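Local coordinates for Slr1438 protein (Synechocystis sp., PDB 3K25), which probably binds carbohydrates and may act as a sugar isomerase of the aldose 1-epimerase kind, at residues T36-Q41 against Y136-H141; F126-E131 against G153-P158; E230-E235 against W281-V286. One frame throughout, in Å; residues are numbered along the deposited sequence.

Contact 1. Residues T36-Q41 against Y136-H141; sequences TEWTVQ and YQLQGH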
loop_
_atom_site.group_PDB
_atom_site.type_symbol
_atom_site.label_atom_id
_atom_site.label_comp_id
_atom_site.label_asym_id
_atom_site.label_seq_id
_atom_site.Cartn_x
_atom_site.Cartn_y
_atom_site.Cartn_z
ATOM N N THR A 36 -5.139 2.014 -8.914
ATOM C CA THR A 36 -4.049 2.060 -9.873
ATOM C C THR A 36 -3.615 3.475 -10.197
ATOM O O THR A 36 -2.430 3.788 -10.139
ATOM C CB THR A 36 -4.446 1.379 -11.169
ATOM O OG1 THR A 36 -5.621 2.016 -11.685
ATOM C CG2 THR A 36 -4.752 -0.081 -10.925
ATOM N N GLU A 37 -4.576 4.327 -10.541
ATOM C CA GLU A 37 -4.263 5.711 -10.893
ATOM C C GLU A 37 -5.156 6.698 -10.168
ATOM O O GLU A 37 -6.296 6.387 -9.834
ATOM C CB GLU A 37 -4.404 5.917 -12.405
ATOM C CG GLU A 37 -3.715 4.854 -13.242
ATOM C CD GLU A 37 -3.592 5.235 -14.708
ATOM O OE1 GLU A 37 -4.520 5.873 -15.256
ATOM O OE2 GLU A 37 -2.566 4.884 -15.322
ATOM N N TRP A 38 -4.630 7.895 -9.933
ATOM C CA TRP A 38 -5.369 8.951 -9.244
ATOM C C TRP A 38 -4.943 10.311 -9.786
ATOM O O TRP A 38 -3.752 10.600 -9.857
ATOM C CB TRP A 38 -5.092 8.861 -7.739
ATOM C CG TRP A 38 -5.634 9.986 -6.896
ATOM C CD1 TRP A 38 -6.669 10.825 -7.199
ATOM C CD2 TRP A 38 -5.198 10.349 -5.574
ATOM N NE1 TRP A 38 -6.910 11.683 -6.147
ATOM C CE2 TRP A 38 -6.023 11.414 -5.138
ATOM C CE3 TRP A 38 -4.194 9.873 -4.716
ATOM C CZ2 TRP A 38 -5.876 12.014 -3.881
ATOM C CZ3 TRP A 38 -4.048 10.469 -3.461
ATOM C CH2 TRP A 38 -4.889 11.532 -3.057
ATOM N N THR A 39 -5.912 11.130 -10.202
ATOM C CA THR A 39 -5.614 12.474 -10.725
ATOM C C THR A 39 -6.448 13.585 -10.102
ATOM O O THR A 39 -7.648 13.442 -9.869
ATOM C CB THR A 39 -5.797 12.593 -12.257
ATOM O OG1 THR A 39 -7.167 12.349 -12.608
ATOM C CG2 THR A 39 -4.888 11.631 -12.972
ATOM N N VAL A 40 -5.771 14.695 -9.842
ATOM C CA VAL A 40 -6.373 15.885 -9.264
ATOM C C VAL A 40 -6.124 17.019 -10.243
ATOM O O VAL A 40 -4.986 17.420 -10.467
ATOM C CB VAL A 40 -5.731 16.217 -7.918
ATOM C CG1 VAL A 40 -6.401 15.417 -6.823
ATOM C CG2 VAL A 40 -4.249 15.860 -7.958
ATOM N N GLN A 41 -7.197 17.530 -10.832
ATOM C CA GLN A 41 -7.086 18.607 -11.804
ATOM C C GLN A 41 -6.328 18.102 -13.020
ATOM O O GLN A 41 -5.671 18.873 -13.717
ATOM C CB GLN A 41 -6.359 19.812 -11.208
ATOM C CG GLN A 41 -7.062 20.409 -10.009
ATOM C CD GLN A 41 -6.361 21.642 -9.482
ATOM O OE1 GLN A 41 -5.184 21.596 -9.123
ATOM N NE2 GLN A 41 -7.083 22.754 -9.431
ATOM N N TYR A 136 -12.716 2.713 0.322
ATOM C CA TYR A 136 -11.934 3.733 -0.351
ATOM C C TYR A 136 -12.868 4.915 -0.560
ATOM O O TYR A 136 -13.898 4.794 -1.217
ATOM C CB TYR A 136 -11.417 3.222 -1.689
ATOM C CG TYR A 136 -10.677 1.906 -1.616
ATOM C CD1 TYR A 136 -11.352 0.728 -1.318
ATOM C CD2 TYR A 136 -9.313 1.830 -1.902
ATOM C CE1 TYR A 136 -10.702 -0.489 -1.314
ATOM C CE2 TYR A 136 -8.649 0.609 -1.901
ATOM C CZ TYR A 136 -9.355 -0.548 -1.612
ATOM O OH TYR A 136 -8.738 -1.779 -1.677
ATOM N N GLN A 137 -12.501 6.049 0.023
ATOM C CA GLN A 137 -13.297 7.271 -0.055
ATOM C C GLN A 137 -12.490 8.368 -0.714
ATOM O O GLN A 137 -11.389 8.685 -0.280
ATOM C CB GLN A 137 -13.720 7.680 1.351
ATOM C CG GLN A 137 -14.324 6.509 2.089
ATOM C CD GLN A 137 -14.494 6.753 3.561
ATOM O OE1 GLN A 137 -13.977 7.722 4.109
ATOM N NE2 GLN A 137 -15.211 5.857 4.220
ATOM N N LEU A 138 -13.053 8.927 -1.782
ATOM C CA LEU A 138 -12.412 9.990 -2.543
ATOM C C LEU A 138 -13.183 11.299 -2.435
ATOM O O LEU A 138 -14.357 11.350 -2.782
ATOM C CB LEU A 138 -12.329 9.603 -4.014
ATOM C CG LEU A 138 -11.623 10.662 -4.862
ATOM C CD1 LEU A 138 -10.122 10.394 -4.787
ATOM C CD2 LEU A 138 -12.099 10.612 -6.321
ATOM N N GLN A 139 -12.522 12.339 -1.934
ATOM C CA GLN A 139 -13.127 13.661 -1.825
ATOM C C GLN A 139 -12.070 14.735 -1.994
ATOM O O GLN A 139 -10.911 14.552 -1.616
ATOM C CB GLN A 139 -13.801 13.907 -0.475
ATOM C CG GLN A 139 -13.853 15.424 -0.178
ATOM C CD GLN A 139 -14.354 15.788 1.205
ATOM O OE1 GLN A 139 -13.965 15.180 2.209
ATOM N NE2 GLN A 139 -15.208 16.812 1.270
ATOM N N GLY A 140 -12.496 15.865 -2.548
ATOM C CA GLY A 140 -11.606 16.986 -2.746
ATOM C C GLY A 140 -10.240 16.585 -3.251
ATOM O O GLY A 140 -10.115 16.071 -4.354
ATOM N N HIS A 141 -9.213 16.812 -2.442
ATOM C CA HIS A 141 -7.860 16.483 -2.859
ATOM C C HIS A 141 -7.235 15.367 -2.043
ATOM O O HIS A 141 -6.015 15.323 -1.864
ATOM C CB HIS A 141 -6.984 17.735 -2.792
ATOM C CG HIS A 141 -7.315 18.760 -3.833
ATOM N ND1 HIS A 141 -7.033 18.581 -5.171
ATOM C CD2 HIS A 141 -7.920 19.968 -3.736
ATOM C CE1 HIS A 141 -7.447 19.635 -5.851
ATOM N NE2 HIS A 141 -7.990 20.491 -5.005
HETATM O O HOH W 1 -8.749 13.477 -4.369
#
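W38 reaches across with its indole, spanning a gap that its own backbone does not close: the CA atoms of W38 and L138 are 9.8 Å apart. Its CG is anti to the backbone N (chi1 172°), which sends the ring toward the strand end at 136-141. There NE1 comes to 3.7 Å from L138 CD1, the methyl approaching obliquely. At the far rim of the indole, CZ2 lies 3.9 Å from H141 O, and that oxygen sits at the ring edge, close to its plane. A water in the ring plane accepts a weak hydrogen bond from W38 NE1 and donates to G140 O at 2.9 Å, so the two segments are bridged through solvent. Further along, the chains converge to 6.6 Å between the CA atoms of V40 and H141. V40 CG1 meets the edge of the imidazole, 3.6 Å from H141 ND1, and Q41 adds its CG at the same edge, though Q41 and H141 are both poorly ordered. Behind this first shell, S21 OG also binds G140 O, giving that carbonyl a second grip in the turn where G140 has positive phi. Backbone bonds from W38 to I45 and from T39 to R24 hold strand 34-40 in its four-stranded antiparallel sheet. That sheet lies against the eight-stranded one containing strand 130-139: L138 also touches L25 of strand 23-28, while W38 and V40 rest on F284 and V286 of strand 276-287.

Contact 2. Residues F126-E131 against G153-P158; sequences FPFAFE and GDQRMP
F126 O is the carbonyl most plainly held within the two segments, and one bond grips it: F128 N donates at 2.7 Å, closing an inverse gamma turn centred on P127. A second such turn follows at once, with F130 N bonded to F128 O around A129. These two tight turns kink the chain so that the phenyl groups of F126 and F128 fold together, F128 CD2 lying 3.4 Å above the centre of the F126 ring. The side chains that 126-131 brings to 153-158 are apolar, though they also meet backbone oxygens such as P158 O. F128 has the most surface covered. With its CG anti to the carbonyl carbon (chi1 -58°), its ring is laid against M157 and P158. P158 CD stands over one face, 3.7 Å from the centroid in a CH-pi contact, while M157 CA makes an off-centre one. The side chain of M157, a selenomethionine in this crystal, runs extended through CG and bends at the end. Its CG packs 3.5 Å from F128 CB, and its SE reaches 3.5 Å from F130 CB. The same SE lies 5.4 Å from the centroid of the F126 ring, an oblique Met-aromatic contact. P158 O meets the edge of F126 in the ring plane. A129 CB rests beside the backbone of G153, 3.6 Å from G153 N, which is bonded to N151 OD1. The contact joins the start of strand 130-139, in one eight-stranded sheet, to the start of strand 157-168 in the other. M157 pairs through its backbone with V272 of strand 270-272, R156 lies in cation-pi contact with W271, and F126 reaches F79 of strand 78-81.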
loop_
_atom_site.group_PDB
_atom_site.type_symbol
_atom_site.label_atom_id
_atom_site.label_comp_id
_atom_site.label_asym_id
_atom_site.label_seq_id
_atom_site.Cartn_x
_atom_site.Cartn_y
_atom_site.Cartn_z
ATOM N N PHE A 126 -1.571 -19.389 5.502
ATOM C CA PHE A 126 -1.873 -18.536 6.643
ATOM C C PHE A 126 -3.154 -19.104 7.262
ATOM O O PHE A 126 -4.260 -18.712 6.883
ATOM C CB PHE A 126 -2.100 -17.113 6.126
ATOM C CG PHE A 126 -2.247 -16.081 7.203
ATOM C CD1 PHE A 126 -1.194 -15.818 8.084
ATOM C CD2 PHE A 126 -3.441 -15.360 7.332
ATOM C CE1 PHE A 126 -1.331 -14.843 9.090
ATOM C CE2 PHE A 126 -3.589 -14.387 8.331
ATOM C CZ PHE A 126 -2.533 -14.128 9.213
ATOM N N PRO A 127 -3.012 -20.028 8.235
ATOM C CA PRO A 127 -4.108 -20.704 8.940
ATOM C C PRO A 127 -5.026 -19.853 9.813
ATOM O O PRO A 127 -5.238 -20.178 10.980
ATOM C CB PRO A 127 -3.374 -21.761 9.757
ATOM C CG PRO A 127 -2.146 -21.024 10.171
ATOM C CD PRO A 127 -1.720 -20.350 8.880
ATOM N N PHE A 128 -5.573 -18.774 9.264
ATOM C CA PHE A 128 -6.482 -17.928 10.036
ATOM C C PHE A 128 -7.657 -17.485 9.177
ATOM O O PHE A 128 -7.477 -17.032 8.047
ATOM C CB PHE A 128 -5.737 -16.716 10.591
ATOM C CG PHE A 128 -4.571 -17.077 11.458
ATOM C CD1 PHE A 128 -4.756 -17.387 12.801
ATOM C CD2 PHE A 128 -3.286 -17.124 10.926
ATOM C CE1 PHE A 128 -3.681 -17.739 13.612
ATOM C CE2 PHE A 128 -2.200 -17.475 11.724
ATOM C CZ PHE A 128 -2.399 -17.785 13.078
ATOM N N ALA A 129 -8.858 -17.623 9.724
ATOM C CA ALA A 129 -10.085 -17.263 9.017
ATOM C C ALA A 129 -10.293 -15.751 8.964
ATOM O O ALA A 129 -11.240 -15.218 9.563
ATOM C CB ALA A 129 -11.279 -17.928 9.701
ATOM N N PHE A 130 -9.430 -15.069 8.220
ATOM C CA PHE A 130 -9.505 -13.616 8.112
ATOM C C PHE A 130 -10.567 -13.100 7.148
ATOM O O PHE A 130 -10.986 -13.787 6.216
ATOM C CB PHE A 130 -8.140 -13.051 7.681
ATOM C CG PHE A 130 -7.882 -13.146 6.200
ATOM C CD1 PHE A 130 -8.381 -12.172 5.332
ATOM C CD2 PHE A 130 -7.200 -14.235 5.671
ATOM C CE1 PHE A 130 -8.213 -12.285 3.951
ATOM C CE2 PHE A 130 -7.017 -14.370 4.297
ATOM C CZ PHE A 130 -7.526 -13.393 3.426
ATOM N N GLU A 131 -10.990 -11.868 7.387
ATOM C CA GLU A 131 -11.939 -11.195 6.512
ATOM C C GLU A 131 -11.620 -9.703 6.546
ATOM O O GLU A 131 -11.632 -9.075 7.604
ATOM C CB GLU A 131 -13.398 -11.431 6.923
ATOM C CG GLU A 131 -14.355 -10.951 5.824
ATOM C CD GLU A 131 -15.780 -11.460 5.970
ATOM O OE1 GLU A 131 -16.473 -10.992 6.890
ATOM O OE2 GLU A 131 -16.203 -12.326 5.164
ATOM N N GLY A 153 -12.262 -16.777 12.935
ATOM C CA GLY A 153 -11.844 -18.094 13.383
ATOM C C GLY A 153 -11.839 -18.220 14.899
ATOM O O GLY A 153 -12.211 -17.280 15.605
ATOM N N ASP A 154 -11.386 -19.364 15.404
ATOM C CA ASP A 154 -11.376 -19.620 16.842
ATOM C C ASP A 154 -10.090 -19.316 17.624
ATOM O O ASP A 154 -10.024 -19.574 18.820
ATOM C CB ASP A 154 -11.805 -21.071 17.099
ATOM C CG ASP A 154 -10.820 -22.080 16.541
ATOM O OD1 ASP A 154 -10.301 -21.863 15.424
ATOM O OD2 ASP A 154 -10.572 -23.100 17.218
ATOM N N GLN A 155 -9.065 -18.778 16.983
ATOM C CA GLN A 155 -7.863 -18.460 17.739
ATOM C C GLN A 155 -7.219 -17.171 17.269
ATOM O O GLN A 155 -7.410 -16.756 16.128
ATOM C CB GLN A 155 -6.863 -19.613 17.675
ATOM C CG GLN A 155 -6.538 -20.102 16.286
ATOM C CD GLN A 155 -5.410 -21.115 16.299
ATOM O OE1 GLN A 155 -5.431 -22.070 17.078
ATOM N NE2 GLN A 155 -4.417 -20.916 15.433
ATOM N N ARG A 156 -6.471 -16.529 18.165
ATOM C CA ARG A 156 -5.789 -15.272 17.863
ATOM C C ARG A 156 -5.132 -15.294 16.489
ATOM O O ARG A 156 -4.593 -16.317 16.053
ATOM C CB ARG A 156 -4.712 -14.983 18.901
ATOM C CG ARG A 156 -5.164 -15.134 20.320
ATOM C CD ARG A 156 -4.073 -14.673 21.242
ATOM N NE ARG A 156 -3.899 -13.226 21.182
ATOM C CZ ARG A 156 -2.733 -12.620 20.983
ATOM N NH1 ARG A 156 -1.630 -13.336 20.813
ATOM N NH2 ARG A 156 -2.663 -11.295 20.984
HETATM N N MSE A 157 -5.165 -14.152 15.814
HETATM C CA MSE A 157 -4.592 -14.049 14.485
HETATM C C MSE A 157 -3.508 -12.987 14.436
HETATM O O MSE A 157 -3.769 -11.802 14.634
HETATM C CB MSE A 157 -5.691 -13.717 13.477
HETATM C CG MSE A 157 -5.209 -13.563 12.051
HETATM SE SE MSE A 157 -6.647 -13.021 10.866
HETATM C CE MSE A 157 -6.745 -11.151 11.393
ATOM N N PRO A 158 -2.261 -13.405 14.200
ATOM C CA PRO A 158 -1.202 -12.405 14.140
ATOM C C PRO A 158 -1.201 -11.908 12.706
ATOM O O PRO A 158 -1.602 -12.641 11.805
ATOM C CB PRO A 158 0.038 -13.217 14.485
ATOM C CG PRO A 158 -0.238 -14.517 13.822
ATOM C CD PRO A 158 -1.705 -14.769 14.130
#

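Contact 3. Residues E230-E235 against W281-V286; sequences EVSFSE and WVNFQV
W281 gives up the most surface here, and it does so by folding back over the neighbouring strand. Its CG takes the crowded position between the backbone N and the carbonyl carbon (chi1 60°), so the indole lies flat across the chain at 233-234. S234 CB stands over the five-membered ring, 3.5 Å from its centroid, in a CH-pi contact; S234 N lies above the same face, while its N-H is donated to W281 O at 2.9 Å, nearly along the C=O axis. S234 OG in turn accepts from W281 N. An alanine here removes the indole, with its cover over F233 and S234 and its cation-pi contact with R144, and would probably leave this end of the strand pair less firmly held. Segments 230-233 and 281-286 run antiparallel (161°), part of strands 227-233 and 276-287, neighbours in an eight-stranded sheet of the galactose mutarotase-like beta-sandwich. S232 and N283 form a hydrogen-bonded pair, both donors sitting well above the plane of the accepting carbonyl. S232 OG touches the indole edge, 3.6 Å from W281 CZ3, while N283 turns its OD1 to R144. E230 pairs with Q285 by two straight backbone bonds. Its extended side chain sets OE1 3.7 Å from Q285 CB, and OE2 has a long, weak ion pair with R217. On the other face V231 and F284 lie side by side and meet F167 and P165 of strand 157-168.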
loop_
_atom_site.group_PDB
_atom_site.type_symbol
_atom_site.label_atom_id
_atom_site.label_comp_id
_atom_site.label_asym_id
_atom_site.label_seq_id
_atom_site.Cartn_x
_atom_site.Cartn_y
_atom_site.Cartn_z
ATOM N N GLU A 230 1.075 14.338 1.541
ATOM C CA GLU A 230 1.169 13.920 2.939
ATOM C C GLU A 230 0.461 12.606 3.272
ATOM O O GLU A 230 -0.687 12.383 2.880
ATOM C CB GLU A 230 0.612 15.009 3.856
ATOM C CG GLU A 230 0.492 14.570 5.310
ATOM C CD GLU A 230 -0.493 15.416 6.091
ATOM O OE1 GLU A 230 -1.655 15.549 5.634
ATOM O OE2 GLU A 230 -0.108 15.938 7.162
ATOM N N VAL A 231 1.154 11.763 4.031
ATOM C CA VAL A 231 0.630 10.471 4.450
ATOM C C VAL A 231 0.332 10.455 5.949
ATOM O O VAL A 231 1.235 10.639 6.768
ATOM C CB VAL A 231 1.643 9.346 4.156
ATOM C CG1 VAL A 231 1.022 8.007 4.463
ATOM C CG2 VAL A 231 2.092 9.411 2.706
ATOM N N SER A 232 -0.927 10.244 6.312
ATOM C CA SER A 232 -1.294 10.186 7.721
ATOM C C SER A 232 -1.868 8.795 7.979
ATOM O O SER A 232 -2.260 8.108 7.036
ATOM C CB SER A 232 -2.307 11.281 8.057
ATOM O OG SER A 232 -3.482 11.156 7.282
ATOM N N PHE A 233 -1.923 8.373 9.242
ATOM C CA PHE A 233 -2.401 7.023 9.552
ATOM C C PHE A 233 -2.813 6.750 10.996
ATOM O O PHE A 233 -2.299 7.362 11.933
ATOM C CB PHE A 233 -1.313 6.014 9.170
ATOM C CG PHE A 233 0.091 6.519 9.410
ATOM C CD1 PHE A 233 0.694 7.406 8.506
ATOM C CD2 PHE A 233 0.806 6.126 10.540
ATOM C CE1 PHE A 233 1.981 7.889 8.721
ATOM C CE2 PHE A 233 2.107 6.612 10.766
ATOM C CZ PHE A 233 2.692 7.492 9.854
ATOM N N SER A 234 -3.736 5.808 11.165
ATOM C CA SER A 234 -4.195 5.423 12.494
ATOM C C SER A 234 -3.048 4.692 13.232
ATOM O O SER A 234 -2.053 4.291 12.614
ATOM C CB SER A 234 -5.443 4.538 12.385
ATOM O OG SER A 234 -5.145 3.257 11.851
ATOM N N GLU A 235 -3.185 4.508 14.545
ATOM C CA GLU A 235 -2.124 3.885 15.330
ATOM C C GLU A 235 -1.684 2.456 15.017
ATOM O O GLU A 235 -0.725 1.969 15.612
ATOM C CB GLU A 235 -2.437 4.003 16.821
ATOM C CG GLU A 235 -3.698 3.318 17.281
ATOM C CD GLU A 235 -4.049 3.695 18.714
ATOM O OE1 GLU A 235 -5.097 3.231 19.219
ATOM O OE2 GLU A 235 -3.274 4.460 19.338
ATOM N N TRP A 281 -7.028 3.100 9.496
ATOM C CA TRP A 281 -7.162 3.924 8.318
ATOM C C TRP A 281 -5.846 4.602 7.944
ATOM O O TRP A 281 -4.976 4.844 8.785
ATOM C CB TRP A 281 -8.235 4.992 8.539
ATOM C CG TRP A 281 -7.924 5.896 9.685
ATOM C CD1 TRP A 281 -8.337 5.751 10.983
ATOM C CD2 TRP A 281 -7.052 7.036 9.665
ATOM N NE1 TRP A 281 -7.773 6.725 11.768
ATOM C CE2 TRP A 281 -6.978 7.528 10.987
ATOM C CE3 TRP A 281 -6.322 7.684 8.659
ATOM C CZ2 TRP A 281 -6.197 8.645 11.333
ATOM C CZ3 TRP A 281 -5.545 8.790 9.004
ATOM C CH2 TRP A 281 -5.490 9.256 10.331
ATOM N N VAL A 282 -5.721 4.898 6.657
ATOM C CA VAL A 282 -4.560 5.593 6.132
ATOM C C VAL A 282 -5.133 6.730 5.293
ATOM O O VAL A 282 -6.187 6.585 4.684
ATOM C CB VAL A 282 -3.701 4.672 5.265
ATOM C CG1 VAL A 282 -2.528 5.445 4.724
ATOM C CG2 VAL A 282 -3.206 3.496 6.096
ATOM N N ASN A 283 -4.459 7.871 5.279
ATOM C CA ASN A 283 -4.965 9.011 4.528
ATOM C C ASN A 283 -3.909 9.609 3.617
ATOM O O ASN A 283 -2.719 9.598 3.921
ATOM C CB ASN A 283 -5.477 10.083 5.491
ATOM C CG ASN A 283 -6.444 11.047 4.830
ATOM O OD1 ASN A 283 -7.647 10.777 4.730
ATOM N ND2 ASN A 283 -5.921 12.181 4.366
ATOM N N PHE A 284 -4.361 10.123 2.483
ATOM C CA PHE A 284 -3.463 10.730 1.521
ATOM C C PHE A 284 -4.005 12.099 1.150
ATOM O O PHE A 284 -5.101 12.217 0.609
ATOM C CB PHE A 284 -3.345 9.828 0.301
ATOM C CG PHE A 284 -2.857 8.450 0.632
ATOM C CD1 PHE A 284 -1.543 8.246 1.054
ATOM C CD2 PHE A 284 -3.725 7.354 0.573
ATOM C CE1 PHE A 284 -1.099 6.975 1.415
ATOM C CE2 PHE A 284 -3.289 6.078 0.932
ATOM C CZ PHE A 284 -1.968 5.890 1.357
ATOM N N GLN A 285 -3.234 13.131 1.468
ATOM C CA GLN A 285 -3.642 14.498 1.196
ATOM C C GLN A 285 -2.679 15.185 0.241
ATOM O O GLN A 285 -1.466 15.147 0.438
ATOM C CB GLN A 285 -3.694 15.283 2.509
ATOM C CG GLN A 285 -4.324 16.644 2.395
ATOM C CD GLN A 285 -5.821 16.558 2.222
ATOM O OE1 GLN A 285 -6.549 16.178 3.145
ATOM N NE2 GLN A 285 -6.295 16.897 1.028
ATOM N N VAL A 286 -3.212 15.798 -0.807
ATOM C CA VAL A 286 -2.363 16.523 -1.739
ATOM C C VAL A 286 -2.625 18.023 -1.550
ATOM O O VAL A 286 -3.766 18.451 -1.338
ATOM C CB VAL A 286 -2.614 16.101 -3.220
ATOM C CG1 VAL A 286 -3.996 16.508 -3.675
ATOM C CG2 VAL A 286 -1.569 16.728 -4.109
#

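From the N terminus, 36-41 comes first, and contact 1 waits 94 residues for its partner. Before that loop closes, 126-131 opens contact 2; then 136-141 closes contact 1 and 153-158 closes contact 2, so the two cross, both drawing on strand 130-139 about 33 Å apart between centres. Contact 3 follows in series, its loop of 45 residues closed near the C terminus by 281-286. There it touches contact 1, with a probable hydrogen bond of 3.0 Å between H141 O and V286 N. Contact 1 ties the N-terminal four-stranded sheet to one eight-stranded sheet, contact 2 joins that sheet to the other, and contact 3 pairs two strands of the sheet that holds 130-139.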